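Local structure of chloromuconate cycloisomerase (Rhodococcus opacus, 4M0X) at residues Gln254-Leu259 with Ser266-Lys271. The protein belongs to the enolase superfamily and binds manganese in a TIM-barrel domain. Numbering follows the deposited sequence.
Sequences QQAIAL and SAFAIK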
loop_
_atom_site.group_PDB
_atom_site.type_symbol
_atom_site.label_atom_id
_atom_site.label_comp_id
_atom_site.label_asym_id
_atom_site.label_seq_id
_atom_site.Cartn_x
_atom_site.Cartn_y
_atom_site.Cartn_z
ATOM N N GLN A 254 16.624 7.399 -13.099
ATOM C CA GLN A 254 15.491 7.648 -12.200
ATOM C C GLN A 254 14.292 6.779 -12.611
ATOM O O GLN A 254 13.549 6.281 -11.758
ATOM C CB GLN A 254 15.103 9.147 -12.171
ATOM C CG GLN A 254 16.095 10.053 -11.452
ATOM C CD GLN A 254 17.245 10.613 -12.323
ATOM O OE1 GLN A 254 17.093 10.878 -13.526
ATOM N NE2 GLN A 254 18.389 10.823 -11.698
ATOM N N GLN A 255 14.101 6.622 -13.923
ATOM C CA GLN A 255 13.042 5.762 -14.464
ATOM C C GLN A 255 13.314 4.312 -14.120
ATOM O O GLN A 255 12.394 3.588 -13.735
ATOM C CB GLN A 255 12.927 5.957 -15.964
ATOM C CG GLN A 255 12.708 7.416 -16.269
ATOM C CD GLN A 255 12.375 7.710 -17.713
ATOM O OE1 GLN A 255 11.311 8.251 -17.999
ATOM N NE2 GLN A 255 13.272 7.370 -18.625
ATOM N N ALA A 256 14.580 3.913 -14.250
ATOM C CA ALA A 256 15.041 2.611 -13.846
ATOM C C ALA A 256 14.548 2.301 -12.449
ATOM O O ALA A 256 13.922 1.277 -12.218
ATOM C CB ALA A 256 16.555 2.555 -13.875
ATOM N N ILE A 257 14.814 3.205 -11.521
ATOM C CA ILE A 257 14.423 3.003 -10.155
ATOM C C ILE A 257 12.910 2.934 -9.990
ATOM O O ILE A 257 12.392 1.998 -9.354
ATOM C CB ILE A 257 15.075 4.065 -9.255
ATOM C CG1 ILE A 257 16.396 3.482 -8.735
ATOM C CG2 ILE A 257 14.128 4.520 -8.135
ATOM C CD1 ILE A 257 17.276 4.473 -7.988
ATOM N N ALA A 258 12.205 3.903 -10.575
ATOM C CA ALA A 258 10.760 3.955 -10.470
ATOM C C ALA A 258 10.118 2.655 -10.924
ATOM O O ALA A 258 9.233 2.131 -10.214
ATOM C CB ALA A 258 10.207 5.120 -11.243
ATOM N N LEU A 259 10.573 2.123 -12.074
ATOM C CA LEU A 259 10.042 0.871 -12.612
ATOM C C LEU A 259 10.389 -0.280 -11.707
ATOM O O LEU A 259 9.501 -1.023 -11.263
ATOM C CB LEU A 259 10.593 0.561 -13.997
ATOM C CG LEU A 259 10.294 1.479 -15.178
ATOM C CD1 LEU A 259 11.436 1.434 -16.181
ATOM C CD2 LEU A 259 8.973 1.119 -15.831
ATOM N N SER A 266 9.937 -6.843 -16.336
ATOM C CA SER A 266 10.849 -7.955 -16.097
ATOM C C SER A 266 12.279 -7.629 -16.488
ATOM O O SER A 266 13.223 -8.230 -15.931
ATOM C CB SER A 266 10.396 -9.202 -16.884
ATOM O OG SER A 266 9.089 -9.582 -16.532
ATOM N N ALA A 267 12.443 -6.736 -17.469
ATOM C CA ALA A 267 13.765 -6.408 -17.989
ATOM C C ALA A 267 13.973 -4.968 -18.476
ATOM O O ALA A 267 13.034 -4.195 -18.642
ATOM C CB ALA A 267 14.143 -7.374 -19.075
ATOM N N PHE A 268 15.237 -4.620 -18.692
ATOM C CA PHE A 268 15.598 -3.376 -19.348
ATOM C C PHE A 268 16.180 -3.665 -20.714
ATOM O O PHE A 268 16.929 -4.627 -20.882
ATOM C CB PHE A 268 16.599 -2.571 -18.507
ATOM C CG PHE A 268 16.026 -2.076 -17.208
ATOM C CD1 PHE A 268 14.651 -2.019 -17.011
ATOM C CD2 PHE A 268 16.855 -1.642 -16.194
ATOM C CE1 PHE A 268 14.125 -1.569 -15.821
ATOM C CE2 PHE A 268 16.348 -1.144 -15.013
ATOM C CZ PHE A 268 14.977 -1.115 -14.817
ATOM N N ALA A 269 15.815 -2.854 -21.699
ATOM C CA ALA A 269 16.566 -2.812 -22.940
ATOM C C ALA A 269 17.619 -1.732 -22.728
ATOM O O ALA A 269 17.283 -0.573 -22.528
ATOM C CB ALA A 269 15.647 -2.460 -24.088
ATOM N N ILE A 270 18.890 -2.115 -22.730
ATOM C CA ILE A 270 19.957 -1.152 -22.516
ATOM C C ILE A 270 20.495 -0.625 -23.853
ATOM O O ILE A 270 20.706 -1.400 -24.790
ATOM C CB ILE A 270 21.082 -1.776 -21.678
ATOM C CG1 ILE A 270 20.514 -2.382 -20.387
ATOM C CG2 ILE A 270 22.184 -0.752 -21.412
ATOM C CD1 ILE A 270 20.050 -1.377 -19.351
ATOM N N LYS A 271 20.700 0.694 -23.945
ATOM C CA LYS A 271 21.078 1.363 -25.200
ATOM C C LYS A 271 21.725 2.657 -24.815
ATOM O O LYS A 271 21.164 3.360 -23.993
ATOM C CB LYS A 271 19.852 1.747 -26.020
ATOM C CG LYS A 271 19.118 0.657 -26.766
ATOM C CD LYS A 271 18.259 1.283 -27.867
ATOM C CE LYS A 271 16.809 1.479 -27.455
ATOM N NZ LYS A 271 15.906 0.491 -28.110
#
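Phe268 reaches from strand 267-270 to helix 253-262 and meets Ala256 and Leu259, which sit about one turn apart on the helix. Its CB is directed at the helix. CG lies anti to the carbonyl carbon, beside the backbone N (chi1 -66°), and the ring extends onward until its far end, CE1, CZ and CE2, does the touching. The two helix residues take different parts of this end. On one side, Phe268 CE2 packs against the methyl of Ala256, 3.9 Å from its CB. At the far end of the ring, Phe268 CZ approaches the carbonyl oxygen of Ala256 at 3.7 Å. This oxygen stands at the ring edge, near the ring plane. On the other side, Phe268 CE1 meets one branch of Leu259, with Leu259 CD1 4.0 Å away. That methyl comes in at a slant to the ring. CB of Leu259 is likewise directed at the strand.

No hydrogen bond links the two segments; the contact is van der Waals packing round one ring, with a backbone carbonyl at its edge. It is small, burying 116 Å² in all, and the nearest CA pair, Ala256 and Phe268, is 8.2 Å apart. A single aromatic side chain therefore spans most of the gap. All three touching residues are buried. Helix 278-291 adds to the packing: Ile284 and Ala288 touch Phe268, and Ile287 touches Ala256. Leu259 also rests on Val250.

The Phe268 side chain lies about 11 Å from the bound manganese. On the same strand's far end, Lys271 NZ forms a salt bridge with Asp247, a manganese ligand. The contact joins helix and second strand of the beta-alpha-beta unit 244-246, 253-262 and 267-270, the repeating helix-on-strand packing of the TIM-barrel domain in the enolase superfamily.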